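UPF0255 protein frsA (Vibrio vulnificus, PDB 4I4C) probably hydrolyses carboxylic esters as a serine esterase of the alpha/beta-hydrolase clan, and does not act as a cofactor-independent pyruvate decarboxylase. Local coordinates at residues K18-S24 against D88-H94; L184-N188 against W210-R214; I299-F303 against A339-V345; P357-M361 against L404-W408. All coordinates share one frame. Numbering follows the deposited sequence.

Contact 1. Residues K18-S24 against D88-H94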
loop_
_atom_site.group_PDB
_atom_site.type_symbol
_atom_site.label_atom_id
_atom_site.label_comp_id
_atom_site.label_asym_id
_atom_site.label_seq_id
_atom_site.Cartn_x
_atom_site.Cartn_y
_atom_site.Cartn_z
ATOM N N LYS A 18 -17.664 -21.089 0.435
ATOM C CA LYS A 18 -16.881 -22.319 0.384
ATOM C C LYS A 18 -16.299 -22.533 -1.015
ATOM O O LYS A 18 -15.173 -23.016 -1.170
ATOM C CB LYS A 18 -17.762 -23.512 0.782
ATOM C CG LYS A 18 -17.128 -24.890 0.606
ATOM C CD LYS A 18 -16.088 -25.182 1.683
ATOM C CE LYS A 18 -15.750 -26.673 1.758
ATOM N NZ LYS A 18 -15.126 -27.197 0.505
ATOM N N GLN A 19 -17.074 -22.159 -2.030
ATOM C CA GLN A 19 -16.718 -22.442 -3.414
ATOM C C GLN A 19 -16.498 -21.165 -4.210
ATOM O O GLN A 19 -16.730 -21.147 -5.413
ATOM C CB GLN A 19 -17.834 -23.249 -4.077
ATOM C CG GLN A 19 -17.359 -24.432 -4.877
ATOM C CD GLN A 19 -18.408 -25.527 -4.956
ATOM O OE1 GLN A 19 -18.667 -26.232 -3.975
ATOM N NE2 GLN A 19 -19.020 -25.674 -6.124
ATOM N N ALA A 20 -16.059 -20.102 -3.545
ATOM C CA ALA A 20 -15.865 -18.809 -4.212
ATOM C C ALA A 20 -14.911 -18.881 -5.409
ATOM O O ALA A 20 -13.986 -19.696 -5.440
ATOM C CB ALA A 20 -15.401 -17.762 -3.221
ATOM N N LYS A 21 -15.159 -18.029 -6.396
ATOM C CA LYS A 21 -14.346 -17.987 -7.602
ATOM C C LYS A 21 -12.910 -17.585 -7.241
ATOM O O LYS A 21 -12.694 -16.657 -6.463
ATOM C CB LYS A 21 -14.956 -17.011 -8.613
ATOM C CG LYS A 21 -14.566 -17.270 -10.055
ATOM C CD LYS A 21 -15.312 -16.327 -10.998
ATOM C CE LYS A 21 -15.300 -16.837 -12.437
ATOM N NZ LYS A 21 -13.923 -17.049 -12.968
ATOM N N GLU A 22 -11.938 -18.299 -7.797
ATOM C CA GLU A 22 -10.547 -18.099 -7.419
ATOM C C GLU A 22 -9.963 -16.818 -8.014
ATOM O O GLU A 22 -10.187 -16.495 -9.186
ATOM C CB GLU A 22 -9.698 -19.301 -7.819
ATOM C CG GLU A 22 -8.315 -19.317 -7.183
ATOM C CD GLU A 22 -7.280 -18.525 -7.977
ATOM O OE1 GLU A 22 -7.274 -18.631 -9.226
ATOM O OE2 GLU A 22 -6.466 -17.803 -7.348
ATOM N N THR A 23 -9.186 -16.130 -7.184
ATOM C CA THR A 23 -8.576 -14.829 -7.485
ATOM C C THR A 23 -8.012 -14.673 -8.890
ATOM O O THR A 23 -8.371 -13.730 -9.600
ATOM C CB THR A 23 -7.469 -14.501 -6.457
ATOM O OG1 THR A 23 -7.995 -14.675 -5.135
ATOM C CG2 THR A 23 -6.977 -13.055 -6.609
ATOM N N SER A 24 -7.134 -15.581 -9.302
ATOM C CA SER A 24 -6.504 -15.439 -10.612
ATOM C C SER A 24 -7.475 -15.576 -11.804
ATOM O O SER A 24 -7.109 -15.285 -12.937
ATOM C CB SER A 24 -5.301 -16.373 -10.766
ATOM O OG SER A 24 -5.690 -17.731 -10.945
ATOM N N ASP A 88 -0.237 -20.626 -5.589
ATOM C CA ASP A 88 -1.240 -19.925 -4.785
ATOM C C ASP A 88 -2.658 -19.913 -5.383
ATOM O O ASP A 88 -3.524 -19.176 -4.904
ATOM C CB ASP A 88 -0.790 -18.485 -4.530
ATOM C CG ASP A 88 -0.420 -17.754 -5.810
ATOM O OD1 ASP A 88 0.186 -18.393 -6.697
ATOM O OD2 ASP A 88 -0.757 -16.551 -5.941
ATOM N N THR A 89 -2.930 -20.722 -6.403
ATOM C CA THR A 89 -4.291 -20.691 -6.971
ATOM C C THR A 89 -5.182 -21.908 -6.664
ATOM O O THR A 89 -6.058 -22.240 -7.454
ATOM C CB THR A 89 -4.319 -20.388 -8.497
ATOM O OG1 THR A 89 -3.742 -21.478 -9.232
ATOM C CG2 THR A 89 -3.566 -19.063 -8.822
ATOM N N VAL A 90 -4.979 -22.544 -5.517
ATOM C CA VAL A 90 -5.930 -23.556 -5.066
ATOM C C VAL A 90 -7.321 -22.930 -5.022
ATOM O O VAL A 90 -7.517 -21.853 -4.435
ATOM C CB VAL A 90 -5.560 -24.139 -3.670
ATOM C CG1 VAL A 90 -6.775 -24.798 -3.019
ATOM C CG2 VAL A 90 -4.421 -25.116 -3.801
ATOM N N MET A 91 -8.283 -23.607 -5.645
ATOM C CA MET A 91 -9.638 -23.084 -5.782
ATOM C C MET A 91 -10.552 -23.397 -4.600
ATOM O O MET A 91 -10.682 -24.562 -4.191
ATOM C CB MET A 91 -10.267 -23.640 -7.055
ATOM C CG MET A 91 -9.487 -23.316 -8.319
ATOM S SD MET A 91 -10.255 -24.056 -9.782
ATOM C CE MET A 91 -9.564 -25.695 -9.736
ATOM N N GLY A 92 -11.204 -22.364 -4.070
ATOM C CA GLY A 92 -12.201 -22.546 -3.025
ATOM C C GLY A 92 -11.656 -22.367 -1.623
ATOM O O GLY A 92 -10.456 -22.508 -1.407
ATOM N N TYR A 93 -12.537 -22.064 -0.670
ATOM C CA TYR A 93 -12.117 -21.705 0.682
ATOM C C TYR A 93 -11.862 -22.941 1.528
ATOM O O TYR A 93 -12.748 -23.397 2.248
ATOM C CB TYR A 93 -13.164 -20.803 1.356
ATOM C CG TYR A 93 -12.721 -20.231 2.694
ATOM C CD1 TYR A 93 -13.257 -20.692 3.883
ATOM C CD2 TYR A 93 -11.757 -19.230 2.759
ATOM C CE1 TYR A 93 -12.850 -20.174 5.096
ATOM C CE2 TYR A 93 -11.348 -18.705 3.964
ATOM C CZ TYR A 93 -11.897 -19.179 5.128
ATOM O OH TYR A 93 -11.484 -18.659 6.331
ATOM N N HIS A 94 -10.648 -23.474 1.441
ATOM C CA HIS A 94 -10.258 -24.659 2.211
ATOM C C HIS A 94 -8.752 -24.834 2.119
ATOM O O HIS A 94 -8.078 -24.007 1.501
ATOM C CB HIS A 94 -10.966 -25.919 1.704
ATOM C CG HIS A 94 -10.753 -26.199 0.249
ATOM N ND1 HIS A 94 -9.900 -27.181 -0.205
ATOM C CD2 HIS A 94 -11.304 -25.643 -0.855
ATOM C CE1 HIS A 94 -9.924 -27.209 -1.526
ATOM N NE2 HIS A 94 -10.768 -26.285 -1.945
HETATM O O HOH W 1 -11.040 -19.770 -4.580
HETATM O O HOH W 2 -6.415 -17.439 -4.766
#
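Lys18 at one end and Glu22 farther along each lose about 75 Å² to the other segment in this loop-to-loop contact, with Thr89 next. Near Lys18 the bond is between main chains: Tyr93 N donates to Lys18 O at 2.8 Å. The lysine side chain swings over the same loop, Lys18 NZ lying 4.3 Å from His94 CD2. Gly92 sits beside this bond with backbone angles that by themselves call for glycine, and a CB would crowd Lys18 O. One water accepts from Gly92 N (2.6 Å) and donates to Ala20 O (3.1 Å), bridging a gap too wide for a direct bond. Glu22 is the N-cap of helix 23-26, its OE2 accepting from Ser24 N at 3.0 Å, while Ser24 OG donates to its OE1 at 2.5 Å. Thr89 CG2 packs against this pair, 3.5 Å from Glu22 OE2 and 3.3 Å from Ser24 OG. Thr82 also binds the carboxylate, so the buried charge of Glu22 is met by polar partners and helix capping.

Contact 2. Residues L184-N188 against W210-R214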
loop_
_atom_site.group_PDB
_atom_site.type_symbol
_atom_site.label_atom_id
_atom_site.label_comp_id
_atom_site.label_asym_id
_atom_site.label_seq_id
_atom_site.Cartn_x
_atom_site.Cartn_y
_atom_site.Cartn_z
ATOM N N LEU A 184 -6.038 8.200 12.442
ATOM C CA LEU A 184 -5.084 9.069 13.123
ATOM C C LEU A 184 -4.488 8.365 14.331
ATOM O O LEU A 184 -5.192 8.038 15.276
ATOM C CB LEU A 184 -5.774 10.369 13.557
ATOM C CG LEU A 184 -4.943 11.416 14.305
ATOM C CD1 LEU A 184 -3.812 11.975 13.420
ATOM C CD2 LEU A 184 -5.855 12.546 14.804
ATOM N N HIS A 185 -3.188 8.121 14.280
ATOM C CA HIS A 185 -2.460 7.459 15.351
ATOM C C HIS A 185 -1.695 8.498 16.161
ATOM O O HIS A 185 -0.832 9.187 15.621
ATOM C CB HIS A 185 -1.451 6.472 14.763
ATOM C CG HIS A 185 -2.044 5.522 13.773
ATOM N ND1 HIS A 185 -2.551 5.928 12.563
ATOM C CD2 HIS A 185 -2.212 4.176 13.828
ATOM C CE1 HIS A 185 -3.013 4.870 11.906
ATOM N NE2 HIS A 185 -2.817 3.803 12.653
ATOM N N LEU A 186 -1.988 8.596 17.452
ATOM C CA LEU A 186 -1.305 9.563 18.312
ATOM C C LEU A 186 -0.606 8.881 19.486
ATOM O O LEU A 186 -1.099 7.888 20.009
ATOM C CB LEU A 186 -2.312 10.580 18.833
ATOM C CG LEU A 186 -3.116 11.286 17.750
ATOM C CD1 LEU A 186 -4.563 11.395 18.176
ATOM C CD2 LEU A 186 -2.523 12.665 17.453
ATOM N N THR A 187 0.545 9.409 19.904
ATOM C CA THR A 187 1.233 8.887 21.087
ATOM C C THR A 187 0.464 9.264 22.347
ATOM O O THR A 187 0.409 8.504 23.327
ATOM C CB THR A 187 2.658 9.426 21.203
ATOM O OG1 THR A 187 2.619 10.855 21.182
ATOM C CG2 THR A 187 3.506 8.939 20.042
ATOM N N ASN A 188 -0.131 10.452 22.298
ATOM C CA ASN A 188 -0.959 10.981 23.366
ATOM C C ASN A 188 -1.700 12.195 22.834
ATOM O O ASN A 188 -1.535 12.571 21.666
ATOM C CB ASN A 188 -0.119 11.366 24.590
ATOM C CG ASN A 188 0.977 12.351 24.264
ATOM O OD1 ASN A 188 0.711 13.493 23.896
ATOM N ND2 ASN A 188 2.227 11.920 24.414
ATOM N N TRP A 210 1.118 -0.124 10.635
ATOM C CA TRP A 210 1.195 0.028 12.079
ATOM C C TRP A 210 2.626 0.156 12.614
ATOM O O TRP A 210 2.882 0.964 13.494
ATOM C CB TRP A 210 0.473 -1.122 12.797
ATOM C CG TRP A 210 0.803 -1.144 14.247
ATOM C CD1 TRP A 210 1.572 -2.058 14.900
ATOM C CD2 TRP A 210 0.408 -0.176 15.224
ATOM N NE1 TRP A 210 1.667 -1.730 16.234
ATOM C CE2 TRP A 210 0.964 -0.576 16.457
ATOM C CE3 TRP A 210 -0.372 0.983 15.177
ATOM C CZ2 TRP A 210 0.772 0.145 17.631
ATOM C CZ3 TRP A 210 -0.561 1.704 16.351
ATOM C CH2 TRP A 210 0.009 1.281 17.557
ATOM N N ARG A 211 3.561 -0.619 12.073
ATOM C CA ARG A 211 4.944 -0.564 12.557
ATOM C C ARG A 211 5.675 0.715 12.133
ATOM O O ARG A 211 6.690 1.090 12.729
ATOM C CB ARG A 211 5.723 -1.813 12.127
ATOM C CG ARG A 211 5.105 -3.107 12.654
ATOM C CD ARG A 211 6.143 -4.100 13.182
ATOM N NE ARG A 211 5.499 -5.170 13.954
ATOM C CZ ARG A 211 6.127 -6.221 14.482
ATOM N NH1 ARG A 211 7.440 -6.365 14.326
ATOM N NH2 ARG A 211 5.438 -7.134 15.165
ATOM N N LEU A 212 5.168 1.379 11.100
ATOM C CA LEU A 212 5.740 2.668 10.702
ATOM C C LEU A 212 5.569 3.640 11.862
ATOM O O LEU A 212 6.513 4.333 12.249
ATOM C CB LEU A 212 5.051 3.213 9.460
ATOM C CG LEU A 212 5.499 4.597 9.023
ATOM C CD1 LEU A 212 7.013 4.592 8.827
ATOM C CD2 LEU A 212 4.764 4.951 7.737
ATOM N N PHE A 213 4.359 3.671 12.418
ATOM C CA PHE A 213 4.060 4.483 13.602
ATOM C C PHE A 213 4.728 3.930 14.867
ATOM O O PHE A 213 5.420 4.657 15.566
ATOM C CB PHE A 213 2.542 4.587 13.819
ATOM C CG PHE A 213 2.148 5.250 15.119
ATOM C CD1 PHE A 213 2.208 6.631 15.258
ATOM C CD2 PHE A 213 1.705 4.500 16.195
ATOM C CE1 PHE A 213 1.838 7.241 16.445
ATOM C CE2 PHE A 213 1.336 5.111 17.386
ATOM C CZ PHE A 213 1.403 6.479 17.505
ATOM N N ARG A 214 4.526 2.649 15.163
ATOM C CA ARG A 214 4.978 2.087 16.446
ATOM C C ARG A 214 6.494 2.134 16.638
ATOM O O ARG A 214 6.979 2.478 17.710
ATOM C CB ARG A 214 4.492 0.641 16.627
ATOM C CG ARG A 214 4.580 0.127 18.061
ATOM C CD ARG A 214 4.463 -1.415 18.091
ATOM N NE ARG A 214 5.525 -2.031 17.296
ATOM C CZ ARG A 214 5.690 -3.338 17.112
ATOM N NH1 ARG A 214 4.857 -4.218 17.666
ATOM N NH2 ARG A 214 6.701 -3.761 16.369
#
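Trp210, at the start of helix 210-217, brings its indole close to strand 178-186, where its CZ3 lies 3.9 Å from His185 CD2; the two rings meet edge against edge. Trp210 also stacks on Phe126. Leu212 points elsewhere, into the pocket that holds the polyether ligand. Phe213 makes the main contact. His185 CB stands almost squarely over its ring, 3.6 Å from the centroid, a CH-pi contact, and Phe213 CE1 comes within 3.4 Å of His185 O. Farther out, Phe213 CZ reaches Leu186 C at 3.7 Å and Thr187 CG2 at 4.1 Å, so the ring spans the end of the strand. The ring nitrogens of His185 are bonded elsewhere, NE2 with Tyr157 OH and ND1 with Met224 O. The axes of 184-186 and 210-214 approach to 9.9 Å and run in the same general direction, inclined by 29°, as in the layered packing of an alpha/beta fold. Strand 178-186 lies between strands 167-175 and 223-226, and Phe213 touches Met224 of the latter while meeting Tyr166 edge-to-face.

Contact 3. Residues I299-F303 against A339-V345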
loop_
_atom_site.group_PDB
_atom_site.type_symbol
_atom_site.label_atom_id
_atom_site.label_comp_id
_atom_site.label_asym_id
_atom_site.label_seq_id
_atom_site.Cartn_x
_atom_site.Cartn_y
_atom_site.Cartn_z
ATOM N N ILE A 299 7.061 7.251 -10.545
ATOM C CA ILE A 299 6.929 8.667 -10.897
ATOM C C ILE A 299 6.605 8.897 -12.365
ATOM O O ILE A 299 5.754 9.722 -12.705
ATOM C CB ILE A 299 8.209 9.448 -10.555
ATOM C CG1 ILE A 299 8.448 9.482 -9.045
ATOM C CG2 ILE A 299 8.151 10.866 -11.117
ATOM C CD1 ILE A 299 7.236 9.855 -8.228
ATOM N N HIS A 300 7.294 8.179 -13.241
ATOM C CA HIS A 300 7.168 8.436 -14.664
ATOM C C HIS A 300 7.462 7.231 -15.548
ATOM O O HIS A 300 6.644 6.874 -16.406
ATOM C CB HIS A 300 8.089 9.585 -15.093
ATOM C CG HIS A 300 8.288 9.674 -16.581
ATOM N ND1 HIS A 300 7.305 10.124 -17.439
ATOM C CD2 HIS A 300 9.355 9.367 -17.358
ATOM C CE1 HIS A 300 7.761 10.095 -18.681
ATOM N NE2 HIS A 300 9.003 9.642 -18.659
ATOM N N ASP A 301 8.635 6.627 -15.355
ATOM C CA ASP A 301 9.190 5.709 -16.353
ATOM C C ASP A 301 8.252 4.570 -16.760
ATOM O O ASP A 301 7.949 4.414 -17.939
ATOM C CB ASP A 301 10.548 5.148 -15.916
ATOM C CG ASP A 301 11.269 4.449 -17.049
ATOM O OD1 ASP A 301 11.890 5.144 -17.881
ATOM O OD2 ASP A 301 11.203 3.206 -17.119
ATOM N N ILE A 302 7.792 3.788 -15.788
ATOM C CA ILE A 302 6.929 2.650 -16.091
ATOM C C ILE A 302 5.599 3.091 -16.719
ATOM O O ILE A 302 5.128 2.475 -17.676
ATOM C CB ILE A 302 6.700 1.728 -14.854
ATOM C CG1 ILE A 302 5.744 0.589 -15.193
ATOM C CG2 ILE A 302 6.153 2.499 -13.670
ATOM C CD1 ILE A 302 6.340 -0.444 -16.122
ATOM N N PHE A 303 5.012 4.165 -16.194
ATOM C CA PHE A 303 3.716 4.638 -16.678
ATOM C C PHE A 303 3.784 5.058 -18.138
ATOM O O PHE A 303 2.818 4.919 -18.893
ATOM C CB PHE A 303 3.224 5.806 -15.820
ATOM C CG PHE A 303 2.681 5.382 -14.490
ATOM C CD1 PHE A 303 2.239 4.085 -14.292
ATOM C CD2 PHE A 303 2.617 6.271 -13.439
ATOM C CE1 PHE A 303 1.742 3.694 -13.078
ATOM C CE2 PHE A 303 2.109 5.871 -12.209
ATOM C CZ PHE A 303 1.676 4.582 -12.033
ATOM N N ALA A 339 -0.335 6.130 -19.184
ATOM C CA ALA A 339 0.648 7.190 -19.429
ATOM C C ALA A 339 0.251 8.489 -18.711
ATOM O O ALA A 339 1.108 9.247 -18.244
ATOM C CB ALA A 339 0.825 7.421 -20.917
ATOM N N ALA A 340 -1.054 8.717 -18.587
ATOM C CA ALA A 340 -1.553 9.946 -17.975
ATOM C C ALA A 340 -1.238 10.086 -16.482
ATOM O O ALA A 340 -1.492 11.138 -15.886
ATOM C CB ALA A 340 -3.040 10.091 -18.215
ATOM N N TRP A 341 -0.672 9.039 -15.886
ATOM C CA TRP A 341 -0.405 9.030 -14.449
ATOM C C TRP A 341 0.998 9.496 -14.110
ATOM O O TRP A 341 1.297 9.775 -12.946
ATOM C CB TRP A 341 -0.619 7.629 -13.856
ATOM C CG TRP A 341 -2.038 7.166 -13.845
ATOM C CD1 TRP A 341 -3.155 7.913 -14.095
ATOM C CD2 TRP A 341 -2.492 5.847 -13.560
ATOM N NE1 TRP A 341 -4.277 7.134 -13.990
ATOM C CE2 TRP A 341 -3.896 5.859 -13.661
ATOM C CE3 TRP A 341 -1.846 4.651 -13.232
ATOM C CZ2 TRP A 341 -4.665 4.722 -13.447
ATOM C CZ3 TRP A 341 -2.612 3.524 -13.017
ATOM C CH2 TRP A 341 -4.007 3.567 -13.126
ATOM N N SER A 342 1.860 9.544 -15.120
ATOM C CA SER A 342 3.191 10.118 -14.973
ATOM C C SER A 342 3.119 11.582 -14.548
ATOM O O SER A 342 2.363 12.362 -15.118
ATOM C CB SER A 342 3.961 10.005 -16.290
ATOM O OG SER A 342 4.985 10.993 -16.391
ATOM N N LEU A 343 3.926 11.942 -13.558
ATOM C CA LEU A 343 3.960 13.300 -13.028
ATOM C C LEU A 343 4.741 14.233 -13.955
ATOM O O LEU A 343 4.687 15.448 -13.811
ATOM C CB LEU A 343 4.573 13.321 -11.626
ATOM C CG LEU A 343 3.771 12.702 -10.480
ATOM C CD1 LEU A 343 4.571 12.789 -9.178
ATOM C CD2 LEU A 343 2.435 13.390 -10.327
ATOM N N LYS A 344 5.471 13.642 -14.892
ATOM C CA LYS A 344 6.112 14.381 -15.964
ATOM C C LYS A 344 5.069 14.678 -17.045
ATOM O O LYS A 344 4.948 15.815 -17.504
ATOM C CB LYS A 344 7.272 13.570 -16.552
ATOM C CG LYS A 344 8.185 14.345 -17.481
ATOM C CD LYS A 344 9.011 13.393 -18.326
ATOM C CE LYS A 344 10.469 13.817 -18.361
ATOM N NZ LYS A 344 10.631 15.177 -18.927
ATOM N N VAL A 345 4.309 13.656 -17.438
ATOM C CA VAL A 345 3.226 13.832 -18.401
ATOM C C VAL A 345 2.165 14.836 -17.919
ATOM O O VAL A 345 1.560 15.562 -18.720
ATOM C CB VAL A 345 2.611 12.482 -18.803
ATOM C CG1 VAL A 345 1.411 12.679 -19.728
ATOM C CG2 VAL A 345 3.674 11.632 -19.479
#
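Two loops meet beside the hexanoic acid site through hydrogen bonds and an edge-to-face aromatic pair; one carries an ST motif at Ser342, and the Phe303 side chain lies about 4 Å from the bound acid (nearest atoms). Ser342 OG accepts from Val345 N at 2.9 Å, closing the ST motif, and shares a 2.7 Å hydrogen bond with His300 ND1, so one hydroxyl both shapes its own turn and ties it to the facing loop. Leu343 N donates to Ile299 O at 3.0 Å, and Ser342 CA approaches the same oxygen at 3.4 Å. The aliphatic part of Lys344 lies over the imidazole, CD being 3.7 Å from the His300 ring centroid. At the other end, the edge of the Trp341 indole is directed at the face of Phe303, with centroids 5.4 Å apart and planes at 81°; Trp341 CB also rests over that ring, 3.5 Å from Phe303 CD2. Phe273, which lines the acid's pocket, meets both aromatic rings. The 299-303 loop follows strand 291-295, and Ile299 and Leu343 pack on helix 273-284, while helix 371-379 lies on the His300 side, its Asp373 accepting from the N of His300 and Asp301.

Contact 4. Residues P357-M361 against L404-W408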
loop_
_atom_site.group_PDB
_atom_site.type_symbol
_atom_site.label_atom_id
_atom_site.label_comp_id
_atom_site.label_asym_id
_atom_site.label_seq_id
_atom_site.Cartn_x
_atom_site.Cartn_y
_atom_site.Cartn_z
ATOM N N PRO A 357 10.828 20.290 0.785
ATOM C CA PRO A 357 11.956 19.387 0.583
ATOM C C PRO A 357 11.441 17.946 0.472
ATOM O O PRO A 357 10.777 17.432 1.374
ATOM C CB PRO A 357 12.805 19.616 1.832
ATOM C CG PRO A 357 11.848 20.042 2.875
ATOM C CD PRO A 357 10.695 20.720 2.185
ATOM N N ILE A 358 11.710 17.323 -0.668
ATOM C CA ILE A 358 11.303 15.951 -0.918
ATOM C C ILE A 358 12.526 15.044 -0.944
ATOM O O ILE A 358 13.478 15.294 -1.687
ATOM C CB ILE A 358 10.586 15.813 -2.281
ATOM C CG1 ILE A 358 9.380 16.747 -2.353
ATOM C CG2 ILE A 358 10.185 14.353 -2.541
ATOM C CD1 ILE A 358 8.812 16.900 -3.739
ATOM N N LEU A 359 12.499 14.001 -0.125
ATOM C CA LEU A 359 13.492 12.943 -0.203
ATOM C C LEU A 359 12.861 11.803 -0.980
ATOM O O LEU A 359 11.810 11.295 -0.597
ATOM C CB LEU A 359 13.878 12.467 1.196
ATOM C CG LEU A 359 14.674 11.165 1.271
ATOM C CD1 LEU A 359 16.050 11.358 0.677
ATOM C CD2 LEU A 359 14.765 10.646 2.712
ATOM N N ALA A 360 13.508 11.403 -2.067
ATOM C CA ALA A 360 12.939 10.443 -2.994
ATOM C C ALA A 360 13.884 9.262 -3.160
ATOM O O ALA A 360 14.985 9.396 -3.699
ATOM C CB ALA A 360 12.654 11.110 -4.335
ATOM N N MET A 361 13.451 8.100 -2.680
ATOM C CA MET A 361 14.301 6.933 -2.653
ATOM C C MET A 361 13.632 5.771 -3.348
ATOM O O MET A 361 12.403 5.693 -3.429
ATOM C CB MET A 361 14.578 6.530 -1.202
ATOM C CG MET A 361 15.071 7.684 -0.329
ATOM S SD MET A 361 15.197 7.279 1.423
ATOM C CE MET A 361 13.484 7.219 1.910
ATOM N N LEU A 404 16.523 6.957 6.884
ATOM C CA LEU A 404 16.691 8.216 6.155
ATOM C C LEU A 404 15.411 9.051 6.149
ATOM O O LEU A 404 15.447 10.294 6.162
ATOM C CB LEU A 404 17.089 7.914 4.711
ATOM C CG LEU A 404 18.523 7.419 4.521
ATOM C CD1 LEU A 404 18.707 6.882 3.122
ATOM C CD2 LEU A 404 19.505 8.546 4.781
ATOM N N ALA A 405 14.285 8.343 6.112
ATOM C CA ALA A 405 12.963 8.953 6.117
ATOM C C ALA A 405 12.699 9.671 7.425
ATOM O O ALA A 405 12.260 10.820 7.439
ATOM C CB ALA A 405 11.900 7.887 5.904
ATOM N N ILE A 406 12.937 8.977 8.531
ATOM C CA ILE A 406 12.644 9.539 9.839
ATOM C C ILE A 406 13.592 10.715 10.144
ATOM O O ILE A 406 13.188 11.710 10.762
ATOM C CB ILE A 406 12.627 8.441 10.943
ATOM C CG1 ILE A 406 11.186 8.006 11.241
ATOM C CG2 ILE A 406 13.250 8.937 12.227
ATOM C CD1 ILE A 406 10.322 7.780 10.017
ATOM N N LYS A 407 14.837 10.614 9.687
ATOM C CA LYS A 407 15.793 11.720 9.843
ATOM C C LYS A 407 15.338 12.972 9.096
ATOM O O LYS A 407 15.456 14.096 9.602
ATOM C CB LYS A 407 17.205 11.323 9.388
ATOM C CG LYS A 407 18.055 10.724 10.498
ATOM C CD LYS A 407 18.148 11.663 11.705
ATOM C CE LYS A 407 18.751 13.017 11.329
ATOM N NZ LYS A 407 19.079 13.850 12.524
ATOM N N TRP A 408 14.818 12.757 7.894
ATOM C CA TRP A 408 14.292 13.836 7.070
ATOM C C TRP A 408 13.135 14.505 7.800
ATOM O O TRP A 408 13.055 15.732 7.865
ATOM C CB TRP A 408 13.823 13.264 5.733
ATOM C CG TRP A 408 13.531 14.272 4.657
ATOM C CD1 TRP A 408 12.310 14.804 4.334
ATOM C CD2 TRP A 408 14.472 14.842 3.738
ATOM N NE1 TRP A 408 12.438 15.672 3.274
ATOM C CE2 TRP A 408 13.752 15.711 2.888
ATOM C CE3 TRP A 408 15.850 14.700 3.551
ATOM C CZ2 TRP A 408 14.366 16.432 1.867
ATOM C CZ3 TRP A 408 16.459 15.415 2.535
ATOM C CH2 TRP A 408 15.718 16.269 1.706
#
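The broad indole of Trp408 lies against strand 358-363 between Pro357 and Leu359. One of its faces receives Leu359 CB, 3.7 Å from the centroid of the six-membered ring, while Pro357 CB comes to 3.5 Å from Trp408 CZ2. Trp408 NE1 donates to Pro357 O at 3.1 Å, tying the indole edge to the main chain just before the strand. One turn earlier on the helix the strand supplies the bump, since Leu359 CD2 pushes up to Leu404 O at 3.5 Å and lies 4.1 Å from Leu404 CB. The axes of 404-408 and 358-361 run antiparallel, at 177° and 9.8 Å at closest approach; helix 394-413 thus packs on the sheet of this alpha/beta-hydrolase-clan protein, and on the other face Ile358 and Ala360 meet helix 371-379. Met361 reaches into the hollow beside the small Ala405, with SD 3.8 Å from Leu404 CB and CE 4.3 Å from Ala405 CB. Val293 of the adjoining strand 291-295 touches Met361, Ala405 and Trp408.

In the fold
The four contacts follow one another along the chain, each closing before the next opens, and none touches another. Contact 1 stands apart, its centre about 35 Å from those of contacts 2 and 3 and 41 Å from that of contact 4. Contacts 2 and 4 share the mixed eight-stranded sheet: each sets a helix on one of its strands, and their nearest atoms are about 5 Å apart; just beyond contact 2, Ile406 touches His216 and Leu217 of helix 210-217. Contact 3 lies about 7 Å from contact 4 at nearest atoms, in loops before strand 358-363, and borders the hexanoic acid site, whereas Leu212 of contact 2's helix lines the polyether pocket.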